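Local coordinates for protein luciferase-like monooxygenase (Streptomyces bottropensis, PDB 7BIP) that probably acts as a monooxygenase of the bacterial luciferase family in the biosynthesis of the aromatic polyketide rishirilide, at residues Ala77-Pro80 / Val81-His84; Ala136-Arg139 / Leu140-Glu144. All blocks are in the same frame, centred on the assembly; numbering follows the deposited sequence.

In the fold
Both interactions are local. Interaction 1 is a buried turn where strand 72-78 of the barrel ends and the chain heads for helix 85-98; interaction 2, partly buried, is the last part of helix 126-142 and the residues that leave it. Their centres are 16 Å apart and they do not touch, but both pack on helix 85-98, and the side chains of residues 77-84 also reach helix 126-142. Residues 77-84 combine two backbone turn bonds with aromatic and aliphatic packing and border the second subunit. Residues 136-144 set an apolar face against the barrel, while their other side carries charges, waters and a calcium ion.

Interaction 1: residues Ala77-Pro80 / Val81-His84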
loop_
_atom_site.group_PDB
_atom_site.type_symbol
_atom_site.label_atom_id
_atom_site.label_comp_id
_atom_site.label_asym_id
_atom_site.label_seq_id
_atom_site.Cartn_x
_atom_site.Cartn_y
_atom_site.Cartn_z
ATOM N N ALA A 77 -10.440 3.474 9.418
ATOM C CA ALA A 77 -11.138 3.406 8.132
ATOM C C ALA A 77 -10.369 4.228 7.104
ATOM O O ALA A 77 -9.657 5.163 7.489
ATOM C CB ALA A 77 -12.559 3.936 8.274
ATOM N N VAL A 78 -10.479 3.892 5.811
ATOM C CA VAL A 78 -9.887 4.767 4.806
ATOM C C VAL A 78 -10.650 6.088 4.792
ATOM O O VAL A 78 -11.846 6.155 5.123
ATOM C CB VAL A 78 -9.864 4.126 3.404
ATOM C CG1 VAL A 78 -8.965 2.887 3.394
ATOM C CG2 VAL A 78 -11.275 3.798 2.941
ATOM N N LEU A 79 -9.945 7.163 4.437
ATOM C CA LEU A 79 -10.533 8.503 4.437
ATOM C C LEU A 79 -10.690 8.999 3.004
ATOM O O LEU A 79 -9.768 9.611 2.444
ATOM C CB LEU A 79 -9.679 9.474 5.261
ATOM C CG LEU A 79 -9.414 9.067 6.720
ATOM C CD1 LEU A 79 -8.499 10.095 7.391
ATOM C CD2 LEU A 79 -10.722 8.932 7.498
ATOM N N PRO A 80 -11.840 8.778 2.365
ATOM C CA PRO A 80 -11.973 9.180 0.956
ATOM C C PRO A 80 -11.730 10.660 0.717
ATOM O O PRO A 80 -11.320 11.025 -0.395
ATOM C CB PRO A 80 -13.415 8.775 0.601
ATOM C CG PRO A 80 -14.081 8.436 1.888
ATOM C CD PRO A 80 -13.021 8.044 2.851
ATOM N N VAL A 81 -11.917 11.515 1.732
ATOM C CA VAL A 81 -11.735 12.954 1.547
ATOM C C VAL A 81 -10.307 13.297 1.132
ATOM O O VAL A 81 -10.078 14.325 0.478
ATOM C CB VAL A 81 -12.165 13.711 2.826
ATOM C CG1 VAL A 81 -11.229 13.427 4.004
ATOM C CG2 VAL A 81 -12.269 15.208 2.570
ATOM N N PHE A 82 -9.330 12.452 1.469
ATOM C CA PHE A 82 -7.931 12.809 1.265
ATOM C C PHE A 82 -7.283 12.033 0.136
ATOM O O PHE A 82 -6.056 12.050 0.005
ATOM C CB PHE A 82 -7.123 12.602 2.548
ATOM C CG PHE A 82 -7.518 13.526 3.649
ATOM C CD1 PHE A 82 -7.866 14.836 3.371
ATOM C CD2 PHE A 82 -7.568 13.078 4.958
ATOM C CE1 PHE A 82 -8.251 15.692 4.391
ATOM C CE2 PHE A 82 -7.942 13.931 5.980
ATOM C CZ PHE A 82 -8.295 15.234 5.691
ATOM N N THR A 83 -8.063 11.339 -0.673
ATOM C CA THR A 83 -7.471 10.615 -1.769
ATOM C C THR A 83 -8.337 10.841 -3.000
ATOM O O THR A 83 -9.311 11.602 -2.975
ATOM C CB THR A 83 -7.293 9.137 -1.404
ATOM O OG1 THR A 83 -6.585 8.454 -2.448
ATOM C CG2 THR A 83 -8.643 8.465 -1.154
ATOM N N HIS A 84 -7.943 10.221 -4.086
ATOM C CA HIS A 84 -8.699 10.195 -5.323
ATOM C C HIS A 84 -9.364 8.835 -5.474
ATOM O O HIS A 84 -8.715 7.807 -5.246
ATOM C CB HIS A 84 -7.759 10.438 -6.502
ATOM C CG HIS A 84 -8.456 10.770 -7.781
ATOM N ND1 HIS A 84 -9.247 9.866 -8.457
ATOM C CD2 HIS A 84 -8.453 11.902 -8.526
ATOM C CE1 HIS A 84 -9.725 10.436 -9.548
ATOM N NE2 HIS A 84 -9.248 11.665 -9.622
#
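Leu-79 CD1 comes obliquely to CD2 and CE2 of the Phe-82 ring, 4.0 Å from Phe-82 CD2, the two side chains lying next to each other and pointing the same way. One face of the ring is taken by Val-81 CG1, which sits over its centre, 3.5 Å above the plane. That methyl is held there by a chi1 of 68°, which wedges it between the backbone N and the carbonyl carbon of Val-81. Around this cluster, Phe-119 of the same chain stacks on Phe-82, and Phe-116 meets it edge-to-face.

The backbone beneath makes two overlapping 3-10 turns. Phe-82 N donates to Leu-79 O at 3.0 Å, almost straight at the hydrogen (169°), and Thr-83 N donates to Pro-80 O at a longer 3.3 Å. Pro-80, which has no N-H to offer, fits the second position of the first turn, and its ring packs on Phe-130. Thr-83 has OG1 anti to its backbone N, which turns CG2 back under the turn, 3.9 Å from Leu-79 O and 3.8 Å from Pro-80 O.

Beyond the turn, His-84 ND1 caps Leu-86 N at the start of helix 85-98, and its ring meets Phe-119 of the second subunit edge-to-face. A strand end with a cis peptide before Ala-77, followed by a tight turn into an N-capped helix, is a beta-alpha connection of the TIM barrel; a non-prolyl cis peptide at such a strand end also occurs in bacterial luciferase.

Interaction 2: residues Ala136-Arg139 / Leu140-Glu144; sequences AVRR and LWAEE. With CA (calcium ion), chain C.
At the C-terminal end of helix 126-142, just before a calcium site, Val-137 packs on Trp-141 one turn further along. Val-137 CG1 makes a CH-pi contact, 3.6 Å from the centroid of the six-membered ring of Trp-141 and 13° off its normal. A chi1 of 167° swings this methyl anti to the backbone N and over the indole. Trp-141 NE1 bonds to Ala-89 O, which fixes the ring against helix 85-98, while the Trp-141 side chain also touches Val-105 and Phe-107 of strand 103-107.

Helical bonds from Leu-140 N to Ala-136 O (2.9 Å) and from Ala-142 N to Arg-138 O (2.9 Å) carry the helix on, and Glu-143 N to Arg-139 O closes it. On the outer side Arg-138, salt-bridged to Glu-135, bends at chi3; its NH1 donates at the guanidinium edge to a water 2.9 Å away, which passes the link to Glu-143 OE1. Ala-142 O holds a second water that coordinates the calcium ion. Glu-144 grips that ion with OE1 at 2.4 Å and OE2 at 2.5 Å. The i-to-i+4 packing and bonds are those of an alpha-helix end, with a bidentate carboxylate binding calcium at the surface just beyond it.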
loop_
_atom_site.group_PDB
_atom_site.type_symbol
_atom_site.label_atom_id
_atom_site.label_comp_id
_atom_site.label_asym_id
_atom_site.label_seq_id
_atom_site.Cartn_x
_atom_site.Cartn_y
_atom_site.Cartn_z
ATOM N N ALA A 136 -18.150 6.640 -5.802
ATOM C CA ALA A 136 -17.274 6.510 -6.962
ATOM C C ALA A 136 -16.442 5.236 -6.877
ATOM O O ALA A 136 -16.278 4.530 -7.880
ATOM C CB ALA A 136 -16.374 7.738 -7.092
ATOM N N VAL A 137 -15.918 4.921 -5.685
ATOM C CA VAL A 137 -15.149 3.689 -5.517
ATOM C C VAL A 137 -16.033 2.473 -5.766
ATOM O O VAL A 137 -15.648 1.539 -6.480
ATOM C CB VAL A 137 -14.508 3.641 -4.119
ATOM C CG1 VAL A 137 -13.985 2.224 -3.814
ATOM C CG2 VAL A 137 -13.367 4.677 -4.024
ATOM N N ARG A 138 -17.234 2.464 -5.176
ATOM C CA ARG A 138 -18.157 1.358 -5.405
ATOM C C ARG A 138 -18.426 1.164 -6.891
ATOM O O ARG A 138 -18.429 0.026 -7.382
ATOM C CB ARG A 138 -19.472 1.585 -4.656
ATOM C CG ARG A 138 -20.444 0.410 -4.781
ATOM C CD ARG A 138 -21.896 0.793 -4.404
ATOM N NE ARG A 138 -22.535 1.639 -5.413
ATOM C CZ ARG A 138 -22.964 1.207 -6.599
ATOM N NH1 ARG A 138 -22.849 -0.075 -6.930
ATOM N NH2 ARG A 138 -23.512 2.054 -7.459
ATOM N N ARG A 139 -18.637 2.264 -7.624
ATOM C CA ARG A 139 -18.904 2.158 -9.053
ATOM C C ARG A 139 -17.695 1.636 -9.810
ATOM O O ARG A 139 -17.848 0.828 -10.733
ATOM C CB ARG A 139 -19.331 3.511 -9.621
ATOM C CG ARG A 139 -20.731 3.833 -9.265
ATOM C CD ARG A 139 -21.335 4.856 -10.189
ATOM N NE ARG A 139 -22.453 5.440 -9.486
ATOM C CZ ARG A 139 -23.167 6.468 -9.910
ATOM N NH1 ARG A 139 -22.893 7.044 -11.081
ATOM N NH2 ARG A 139 -24.159 6.906 -9.145
ATOM N N LEU A 140 -16.490 2.124 -9.467
ATOM C CA LEU A 140 -15.282 1.627 -10.122
ATOM C C LEU A 140 -15.106 0.130 -9.909
ATOM O O LEU A 140 -14.581 -0.565 -10.788
ATOM C CB LEU A 140 -14.058 2.395 -9.619
ATOM C CG LEU A 140 -13.983 3.829 -10.179
ATOM C CD1 LEU A 140 -13.045 4.690 -9.342
ATOM C CD2 LEU A 140 -13.544 3.809 -11.644
ATOM N N TRP A 141 -15.549 -0.394 -8.761
ATOM C CA TRP A 141 -15.465 -1.830 -8.524
ATOM C C TRP A 141 -16.572 -2.598 -9.237
ATOM O O TRP A 141 -16.332 -3.693 -9.762
ATOM C CB TRP A 141 -15.577 -2.129 -7.033
ATOM C CG TRP A 141 -14.418 -1.769 -6.168
ATOM C CD1 TRP A 141 -13.111 -1.603 -6.532
ATOM C CD2 TRP A 141 -14.479 -1.572 -4.756
ATOM N NE1 TRP A 141 -12.354 -1.295 -5.419
ATOM C CE2 TRP A 141 -13.172 -1.278 -4.317
ATOM C CE3 TRP A 141 -15.519 -1.600 -3.822
ATOM C CZ2 TRP A 141 -12.873 -1.030 -2.980
ATOM C CZ3 TRP A 141 -15.220 -1.357 -2.485
ATOM C CH2 TRP A 141 -13.914 -1.068 -2.080
ATOM N N ALA A 142 -17.796 -2.064 -9.227
ATOM C CA ALA A 142 -18.966 -2.828 -9.631
ATOM C C ALA A 142 -19.252 -2.756 -11.120
ATOM O O ALA A 142 -19.945 -3.641 -11.642
ATOM C CB ALA A 142 -20.208 -2.333 -8.879
ATOM N N GLU A 143 -18.752 -1.731 -11.806
ATOM C CA GLU A 143 -19.169 -1.420 -13.167
ATOM C C GLU A 143 -17.955 -1.195 -14.067
ATOM O O GLU A 143 -16.818 -1.060 -13.609
ATOM C CB GLU A 143 -20.063 -0.164 -13.216
ATOM C CG GLU A 143 -21.263 -0.179 -12.271
ATOM C CD GLU A 143 -22.303 -1.215 -12.644
ATOM O OE1 GLU A 143 -23.033 -1.674 -11.738
ATOM O OE2 GLU A 143 -22.395 -1.568 -13.840
ATOM N N GLU A 144 -18.235 -1.142 -15.366
ATOM C CA GLU A 144 -17.252 -0.870 -16.400
ATOM C C GLU A 144 -17.750 0.295 -17.242
ATOM O O GLU A 144 -18.933 0.640 -17.204
ATOM C CB GLU A 144 -17.009 -2.103 -17.276
ATOM C CG GLU A 144 -16.559 -3.316 -16.483
ATOM C CD GLU A 144 -17.709 -4.188 -15.994
ATOM O OE1 GLU A 144 -18.786 -4.212 -16.637
ATOM O OE2 GLU A 144 -17.519 -4.864 -14.960
HETATM CA CA CA C . -19.602 -6.133 -15.417
HETATM O O HOH W 1 -23.740 -0.442 -9.707
HETATM O O HOH W 2 -20.861 -4.897 -13.833
HETATM O O HOH W 3 -21.297 -5.721 -17.077
#